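Side-chain contacts in 3-hydroxyadipyl-CoA dehydrogenase (Escherichia coli, PDB 3MOG), which catalyses the NAD(+)-dependent oxidation of 3-hydroxyadipyl-CoA to 3-oxoadipyl-CoA in the breakdown of phenylacetate: residues E67-L70 with K71-I74; S248-A252 with F253-R257; L430-G433 with A434-W438. One frame throughout, in Å; residues are numbered along the deposited sequence.

Interaction 1 (E67-L70 with K71-I74); sequences ERTL and KRLI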
loop_
_atom_site.group_PDB
_atom_site.type_symbol
_atom_site.label_atom_id
_atom_site.label_comp_id
_atom_site.label_asym_id
_atom_site.label_seq_id
_atom_site.Cartn_x
_atom_site.Cartn_y
_atom_site.Cartn_z
ATOM N N GLU C 67 -46.903 28.814 2.662
ATOM C CA GLU C 67 -46.698 30.202 3.076
ATOM C C GLU C 67 -46.061 30.315 4.457
ATOM O O GLU C 67 -45.217 31.185 4.683
ATOM C CB GLU C 67 -47.991 31.028 2.983
ATOM C CG GLU C 67 -47.744 32.551 2.928
ATOM C CD GLU C 67 -46.530 32.940 2.060
ATOM O OE1 GLU C 67 -46.597 32.789 0.814
ATOM O OE2 GLU C 67 -45.508 33.398 2.633
ATOM N N ARG C 68 -46.443 29.417 5.365
ATOM C CA ARG C 68 -45.843 29.383 6.705
ATOM C C ARG C 68 -44.358 28.973 6.688
ATOM O O ARG C 68 -43.559 29.483 7.480
ATOM C CB ARG C 68 -46.626 28.465 7.642
ATOM C CG ARG C 68 -47.988 28.981 8.052
ATOM C CD ARG C 68 -48.136 28.743 9.530
ATOM N NE ARG C 68 -49.339 27.994 9.843
ATOM C CZ ARG C 68 -49.674 27.602 11.067
ATOM N NH1 ARG C 68 -48.888 27.886 12.107
ATOM N NH2 ARG C 68 -50.794 26.921 11.246
ATOM N N THR C 69 -44.011 28.053 5.787
ATOM C CA THR C 69 -42.615 27.673 5.541
ATOM C C THR C 69 -41.767 28.863 5.095
ATOM O O THR C 69 -40.729 29.139 5.702
ATOM C CB THR C 69 -42.505 26.539 4.504
ATOM O OG1 THR C 69 -43.269 25.416 4.958
ATOM C CG2 THR C 69 -41.033 26.109 4.291
ATOM N N LEU C 70 -42.231 29.577 4.071
ATOM C CA LEU C 70 -41.481 30.713 3.495
ATOM C C LEU C 70 -41.236 31.844 4.482
ATOM O O LEU C 70 -40.165 32.458 4.476
ATOM C CB LEU C 70 -42.177 31.254 2.250
ATOM C CG LEU C 70 -42.334 30.176 1.180
ATOM C CD1 LEU C 70 -43.177 30.663 0.016
ATOM C CD2 LEU C 70 -40.970 29.668 0.718
ATOM N N LYS C 71 -42.223 32.084 5.340
ATOM C CA LYS C 71 -42.141 33.096 6.390
ATOM C C LYS C 71 -41.088 32.755 7.459
ATOM O O LYS C 71 -40.558 33.650 8.113
ATOM C CB LYS C 71 -43.522 33.268 7.038
ATOM C CG LYS C 71 -43.847 34.671 7.520
ATOM C CD LYS C 71 -45.357 34.955 7.409
ATOM C CE LYS C 71 -45.759 35.384 5.988
ATOM N NZ LYS C 71 -47.213 35.193 5.698
ATOM N N ARG C 72 -40.788 31.471 7.636
ATOM C CA ARG C 72 -39.823 31.049 8.654
ATOM C C ARG C 72 -38.371 31.132 8.172
ATOM O O ARG C 72 -37.445 30.994 8.964
ATOM C CB ARG C 72 -40.176 29.658 9.218
ATOM C CG ARG C 72 -41.418 29.680 10.119
ATOM C CD ARG C 72 -41.790 28.325 10.703
ATOM N NE ARG C 72 -42.376 27.417 9.720
ATOM C CZ ARG C 72 -43.598 26.885 9.799
ATOM N NH1 ARG C 72 -44.403 27.169 10.817
ATOM N NH2 ARG C 72 -44.016 26.052 8.854
ATOM N N LEU C 73 -38.182 31.386 6.879
ATOM C CA LEU C 73 -36.846 31.521 6.303
ATOM C C LEU C 73 -36.299 32.934 6.446
ATOM O O LEU C 73 -36.628 33.815 5.657
ATOM C CB LEU C 73 -36.840 31.096 4.827
ATOM C CG LEU C 73 -37.012 29.596 4.552
ATOM C CD1 LEU C 73 -37.367 29.353 3.099
ATOM C CD2 LEU C 73 -35.757 28.806 4.953
ATOM N N ILE C 74 -35.453 33.136 7.451
ATOM C CA ILE C 74 -34.882 34.455 7.726
ATOM C C ILE C 74 -33.411 34.555 7.273
ATOM O O ILE C 74 -32.536 33.951 7.891
ATOM C CB ILE C 74 -35.034 34.835 9.224
ATOM C CG1 ILE C 74 -36.466 34.544 9.704
ATOM C CG2 ILE C 74 -34.642 36.309 9.447
ATOM C CD1 ILE C 74 -36.734 34.882 11.147
#
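Arg72 folds back over the last turn of helix 63-71 and lays one face of its guanidinium on the carbonyl of Arg68, whose O sits 3.2 Å above the guanidinium plane, toward the rim. Arg72 NE comes within 3.3 Å of Arg68 O, but at a poor angle; its hydrogen bond goes instead to Ala25 O, near the end of helix 15-26. The bend at chi3 (-73°) turns the group back along the helix, where Arg72 NH2 lies 3.8 Å from Arg68 CB. Glu67 and Lys71 make a looser pair on the exposed side: Glu67 OE2 and Lys71 NZ are 3.9 Å apart, a long salt bridge. On the buried side Leu70 CD2 meets Leu73 CD1 at 4.3 Å. An alanine in place of Arg72 is likely to leave Ala25 O without this donor and the Arg68 carbonyl without its flat cover.

The backbone sets these groups in place. Lys71 N bonds to Glu67 O in helical fashion (3.2 Å); Arg72 N bonds to Thr69 O and only weakly to Arg68 O, and Leu73 N bonds to Leu70 O. Farther out, Leu70 packs on His49 and Leu52, and Leu73 on Ile48 and Ala21. This is a helix-to-strand turn of the Rossmann-type NAD-binding domain, leading into edge strand 73-76, which pairs parallel with strand 31-34.

Interaction 2 (S248-A252 with F253-R257); sequences SVFNA and FWQER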
loop_
_atom_site.group_PDB
_atom_site.type_symbol
_atom_site.label_atom_id
_atom_site.label_comp_id
_atom_site.label_asym_id
_atom_site.label_seq_id
_atom_site.Cartn_x
_atom_site.Cartn_y
_atom_site.Cartn_z
ATOM N N SER C 248 -10.475 9.825 -1.758
ATOM C CA SER C 248 -10.492 10.341 -0.404
ATOM C C SER C 248 -10.573 9.187 0.604
ATOM O O SER C 248 -9.816 9.165 1.569
ATOM C CB SER C 248 -11.638 11.356 -0.230
ATOM O OG SER C 248 -12.020 11.520 1.132
ATOM N N VAL C 249 -11.485 8.241 0.366
ATOM C CA VAL C 249 -11.631 7.056 1.223
ATOM C C VAL C 249 -10.342 6.217 1.160
ATOM O O VAL C 249 -9.784 5.828 2.189
ATOM C CB VAL C 249 -12.883 6.222 0.837
ATOM C CG1 VAL C 249 -12.970 4.973 1.660
ATOM C CG2 VAL C 249 -14.155 7.049 1.037
ATOM N N PHE C 250 -9.853 5.998 -0.052
ATOM C CA PHE C 250 -8.588 5.299 -0.275
ATOM C C PHE C 250 -7.432 5.861 0.572
ATOM O O PHE C 250 -6.726 5.104 1.256
ATOM C CB PHE C 250 -8.233 5.376 -1.767
ATOM C CG PHE C 250 -6.928 4.714 -2.143
ATOM C CD1 PHE C 250 -6.763 3.341 -2.013
ATOM C CD2 PHE C 250 -5.874 5.467 -2.652
ATOM C CE1 PHE C 250 -5.584 2.721 -2.379
ATOM C CE2 PHE C 250 -4.677 4.857 -3.024
ATOM C CZ PHE C 250 -4.528 3.495 -2.897
ATOM N N ASN C 251 -7.255 7.179 0.525
ATOM C CA ASN C 251 -6.150 7.845 1.212
ATOM C C ASN C 251 -6.339 7.934 2.721
ATOM O O ASN C 251 -5.367 7.872 3.454
ATOM C CB ASN C 251 -5.921 9.249 0.637
ATOM C CG ASN C 251 -5.318 9.216 -0.764
ATOM O OD1 ASN C 251 -4.393 8.446 -1.047
ATOM N ND2 ASN C 251 -5.841 10.055 -1.643
ATOM N N ALA C 252 -7.591 8.065 3.172
ATOM C CA ALA C 252 -7.887 8.142 4.598
ATOM C C ALA C 252 -7.728 6.794 5.299
ATOM O O ALA C 252 -7.677 6.733 6.534
ATOM C CB ALA C 252 -9.292 8.733 4.839
ATOM N N PHE C 253 -7.663 5.720 4.511
ATOM C CA PHE C 253 -7.409 4.369 5.020
ATOM C C PHE C 253 -5.968 3.959 4.726
ATOM O O PHE C 253 -5.615 2.753 4.749
ATOM C CB PHE C 253 -8.368 3.350 4.411
ATOM C CG PHE C 253 -9.704 3.231 5.125
ATOM C CD1 PHE C 253 -10.875 3.595 4.485
ATOM C CD2 PHE C 253 -9.787 2.699 6.419
ATOM C CE1 PHE C 253 -12.132 3.463 5.125
ATOM C CE2 PHE C 253 -11.018 2.570 7.062
ATOM C CZ PHE C 253 -12.201 2.950 6.406
ATOM N N TRP C 254 -5.136 4.968 4.461
ATOM C CA TRP C 254 -3.718 4.776 4.178
ATOM C C TRP C 254 -3.526 3.753 3.064
ATOM O O TRP C 254 -2.815 2.750 3.219
ATOM C CB TRP C 254 -2.949 4.387 5.441
ATOM C CG TRP C 254 -3.014 5.417 6.534
ATOM C CD1 TRP C 254 -2.374 6.637 6.567
ATOM C CD2 TRP C 254 -3.747 5.316 7.764
ATOM N NE1 TRP C 254 -2.684 7.297 7.729
ATOM C CE2 TRP C 254 -3.522 6.515 8.484
ATOM C CE3 TRP C 254 -4.586 4.337 8.320
ATOM C CZ2 TRP C 254 -4.102 6.761 9.734
ATOM C CZ3 TRP C 254 -5.162 4.578 9.563
ATOM C CH2 TRP C 254 -4.914 5.780 10.257
ATOM N N GLN C 255 -4.165 4.011 1.938
ATOM C CA GLN C 255 -4.042 3.224 0.713
ATOM C C GLN C 255 -4.429 1.742 0.698
ATOM O O GLN C 255 -3.821 0.966 0.024
ATOM C CB GLN C 255 -2.652 3.388 0.112
ATOM C CG GLN C 255 -2.308 4.767 -0.294
ATOM C CD GLN C 255 -1.880 5.618 0.852
ATOM O OE1 GLN C 255 -1.084 5.208 1.672
ATOM N NE2 GLN C 255 -2.393 6.819 0.906
ATOM N N GLU C 256 -5.458 1.393 1.433
ATOM C CA GLU C 256 -6.116 0.080 1.399
ATOM C C GLU C 256 -6.571 -0.302 -0.009
ATOM O O GLU C 256 -7.315 0.445 -0.640
ATOM C CB GLU C 256 -7.362 0.093 2.298
ATOM C CG GLU C 256 -7.115 -0.112 3.777
ATOM C CD GLU C 256 -6.633 -1.514 4.143
ATOM O OE1 GLU C 256 -6.995 -2.487 3.435
ATOM O OE2 GLU C 256 -5.902 -1.632 5.160
ATOM N N ARG C 257 -6.178 -1.492 -0.459
ATOM C CA ARG C 257 -6.317 -1.870 -1.863
ATOM C C ARG C 257 -7.743 -2.236 -2.231
ATOM O O ARG C 257 -8.078 -2.251 -3.412
ATOM C CB ARG C 257 -5.384 -3.024 -2.250
ATOM C CG ARG C 257 -3.994 -3.067 -1.610
ATOM C CD ARG C 257 -3.092 -1.934 -2.049
ATOM N NE ARG C 257 -2.853 -1.871 -3.492
ATOM C CZ ARG C 257 -2.195 -0.872 -4.080
ATOM N NH1 ARG C 257 -1.720 0.122 -3.344
ATOM N NH2 ARG C 257 -2.009 -0.858 -5.393
#
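Gln255 crosses the Phe250 ring at about a right angle, its amide plane 79° from the ring. Its CA stands over one face in a CH-pi contact, 3.8 Å from the ring centroid, while its CB reaches Phe250 CZ at 3.5 Å. At the ring's edge lies Glu256 O, 3.3 Å from Phe250 CD1. The first torsion of Phe250 (chi1 179°) turns CG away from the backbone N and sends the ring out to where Gln255 can lie over one face and Glu256 O at the edge.

The bend at chi2 of Gln255 then brings its amide back to Asn251. Gln255 NE2 donates to Asn251 OD1 over 3.2 Å, nearly straight at 161°, on a carbonyl lone pair and in the plane of the Gln255 amide. Val249 and Phe253 instead run side by side, Val249 CG1 meeting the ring edge in plane, 3.8 Å from Phe253 CD1.

The backbone here forms a Schellman motif with Trp254 as its positive-phi C-prime residue: Gln255 N bonds to Phe250 O (2.9 Å) and Trp254 N to Asn251 O.

At the trimer interface, Arg257 NH1 bonds to Trp254 O of the third subunit, and Gln255 packs on Gln255 of both neighbouring subunits. The motif ends helix 239-252 and starts the loop to helix 263-270, where Phe259 meets the Phe253 ring.

Interaction 3 (L430-G433 with A434-W438); sequences LAWG and AQLGW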
loop_
_atom_site.group_PDB
_atom_site.type_symbol
_atom_site.label_atom_id
_atom_site.label_comp_id
_atom_site.label_asym_id
_atom_site.label_seq_id
_atom_site.Cartn_x
_atom_site.Cartn_y
_atom_site.Cartn_z
ATOM N N LEU C 430 -26.395 -6.661 4.641
ATOM C CA LEU C 430 -26.341 -7.709 5.653
ATOM C C LEU C 430 -27.549 -8.629 5.525
ATOM O O LEU C 430 -27.393 -9.849 5.560
ATOM C CB LEU C 430 -26.209 -7.110 7.052
ATOM C CG LEU C 430 -24.936 -6.239 7.082
ATOM C CD1 LEU C 430 -24.869 -5.294 8.239
ATOM C CD2 LEU C 430 -23.694 -7.084 7.048
ATOM N N ALA C 431 -28.731 -8.034 5.325
ATOM C CA ALA C 431 -29.955 -8.790 5.041
ATOM C C ALA C 431 -29.791 -9.551 3.750
ATOM O O ALA C 431 -30.292 -10.659 3.615
ATOM C CB ALA C 431 -31.166 -7.862 4.936
ATOM N N TRP C 432 -29.088 -8.939 2.804
ATOM C CA TRP C 432 -28.826 -9.561 1.525
ATOM C C TRP C 432 -27.933 -10.790 1.661
ATOM O O TRP C 432 -28.199 -11.817 1.038
ATOM C CB TRP C 432 -28.174 -8.560 0.581
ATOM C CG TRP C 432 -28.535 -8.769 -0.847
ATOM C CD1 TRP C 432 -29.127 -9.877 -1.396
ATOM C CD2 TRP C 432 -28.302 -7.865 -1.921
ATOM N NE1 TRP C 432 -29.292 -9.707 -2.739
ATOM C CE2 TRP C 432 -28.789 -8.482 -3.096
ATOM C CE3 TRP C 432 -27.743 -6.588 -2.008
ATOM C CZ2 TRP C 432 -28.736 -7.861 -4.348
ATOM C CZ3 TRP C 432 -27.689 -5.965 -3.256
ATOM C CH2 TRP C 432 -28.180 -6.606 -4.410
ATOM N N GLY C 433 -26.888 -10.674 2.482
ATOM C CA GLY C 433 -25.949 -11.769 2.738
ATOM C C GLY C 433 -26.617 -12.964 3.412
ATOM O O GLY C 433 -26.322 -14.112 3.078
ATOM N N ALA C 434 -27.535 -12.696 4.342
ATOM C CA ALA C 434 -28.258 -13.756 5.018
ATOM C C ALA C 434 -29.126 -14.521 4.022
ATOM O O ALA C 434 -29.176 -15.752 4.052
ATOM C CB ALA C 434 -29.102 -13.189 6.154
ATOM N N GLN C 435 -29.783 -13.780 3.136
ATOM C CA GLN C 435 -30.599 -14.352 2.071
ATOM C C GLN C 435 -29.739 -15.179 1.101
ATOM O O GLN C 435 -30.121 -16.268 0.702
ATOM C CB GLN C 435 -31.297 -13.218 1.306
ATOM C CG GLN C 435 -32.350 -13.632 0.267
ATOM C CD GLN C 435 -32.598 -12.561 -0.823
ATOM O OE1 GLN C 435 -32.601 -12.867 -2.021
ATOM N NE2 GLN C 435 -32.803 -11.309 -0.405
ATOM N N LEU C 436 -28.584 -14.650 0.712
ATOM C CA LEU C 436 -27.790 -15.308 -0.313
ATOM C C LEU C 436 -26.969 -16.455 0.266
ATOM O O LEU C 436 -26.613 -17.377 -0.446
ATOM C CB LEU C 436 -26.909 -14.306 -1.051
ATOM C CG LEU C 436 -27.624 -13.244 -1.894
ATOM C CD1 LEU C 436 -26.588 -12.299 -2.468
ATOM C CD2 LEU C 436 -28.542 -13.825 -3.013
ATOM N N GLY C 437 -26.721 -16.408 1.572
ATOM C CA GLY C 437 -25.996 -17.452 2.245
ATOM C C GLY C 437 -24.563 -17.032 2.497
ATOM O O GLY C 437 -23.823 -16.743 1.552
ATOM N N TRP C 438 -24.178 -17.002 3.770
ATOM C CA TRP C 438 -22.815 -16.640 4.174
ATOM C C TRP C 438 -21.693 -17.548 3.659
ATOM O O TRP C 438 -20.622 -17.062 3.284
ATOM C CB TRP C 438 -22.733 -16.488 5.696
ATOM C CG TRP C 438 -23.697 -15.455 6.237
ATOM C CD1 TRP C 438 -24.796 -15.690 7.027
ATOM C CD2 TRP C 438 -23.670 -14.034 6.009
ATOM N NE1 TRP C 438 -25.440 -14.509 7.309
ATOM C CE2 TRP C 438 -24.768 -13.478 6.713
ATOM C CE3 TRP C 438 -22.822 -13.177 5.295
ATOM C CZ2 TRP C 438 -25.035 -12.105 6.722
ATOM C CZ3 TRP C 438 -23.094 -11.814 5.304
ATOM C CH2 TRP C 438 -24.197 -11.296 6.008
#
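Trp438 lays the six-membered part of its indole against Gly433. This is a CH-pi contact: Gly433 CA lies over the face, 3.9 Å from the ring centroid and 20° off its normal. The same face meets the Gly433-Ala434 peptide, whose C and N stand above its rim. With the indole in this place, a CB on Gly433 would lie 2.5 Å from Trp438 CZ3, a clash.

Two apolar contacts accompany it. Trp432 and Leu436, one turn apart, lie alongside each other and point the same way, with Trp432 CD1 3.7 Å from Leu436 CD1. Leu436 has CG anti to its carbonyl carbon (chi1 -66°), which also brings Leu436 CG to 3.3 Å from Trp432 O. More loosely, Leu430 CD2 approaches Trp438 CH2 at 4.4 Å.

Backbone hydrogen bonds hold the turns. Ala434 N, Gln435 N and Leu436 N donate to the carbonyls four residues back, and the series closes with Gly437 N to Gly433 O at 2.8 Å. Gly437 has a positive phi (102°); a side chain there would jam against the preceding carbonyl O. It ends one helix and stands at the N-cap position of the next, so the chain turns and brings Trp438 back over Gly433.

Helix 429-436 thus passes directly into helix 438-452. Trp438 packs on Ile398 and Leu402 of helix 390-406 and on Leu463 and Arg466 of helix 461-473, its N bonding to Glu470 OE2; Leu430 reaches Ile415 of helix 412-422, and Trp432 meets the Tyr427 ring.

In the fold
All three contacts sit where a helix ends, but no two share an element or touch. Interactions 1 and 3 lie on opposite sides of the chain's centre, their own centres about 46 Å apart; interactions 2 and 3 are closer, about 27 Å between centres. Each is partly buried. Interaction 1, in the NAD-binding domain and far from the centre of the chain, joins a helix to a sheet edge and combines exposed charges with a buried leucine side. Interaction 2 has an aromatic face and an amide pair, and alone borders other subunits. Interaction 3, in the second C-terminal domain, links two helices through aromatic and glycine packing, with no charged side chain in its two segments.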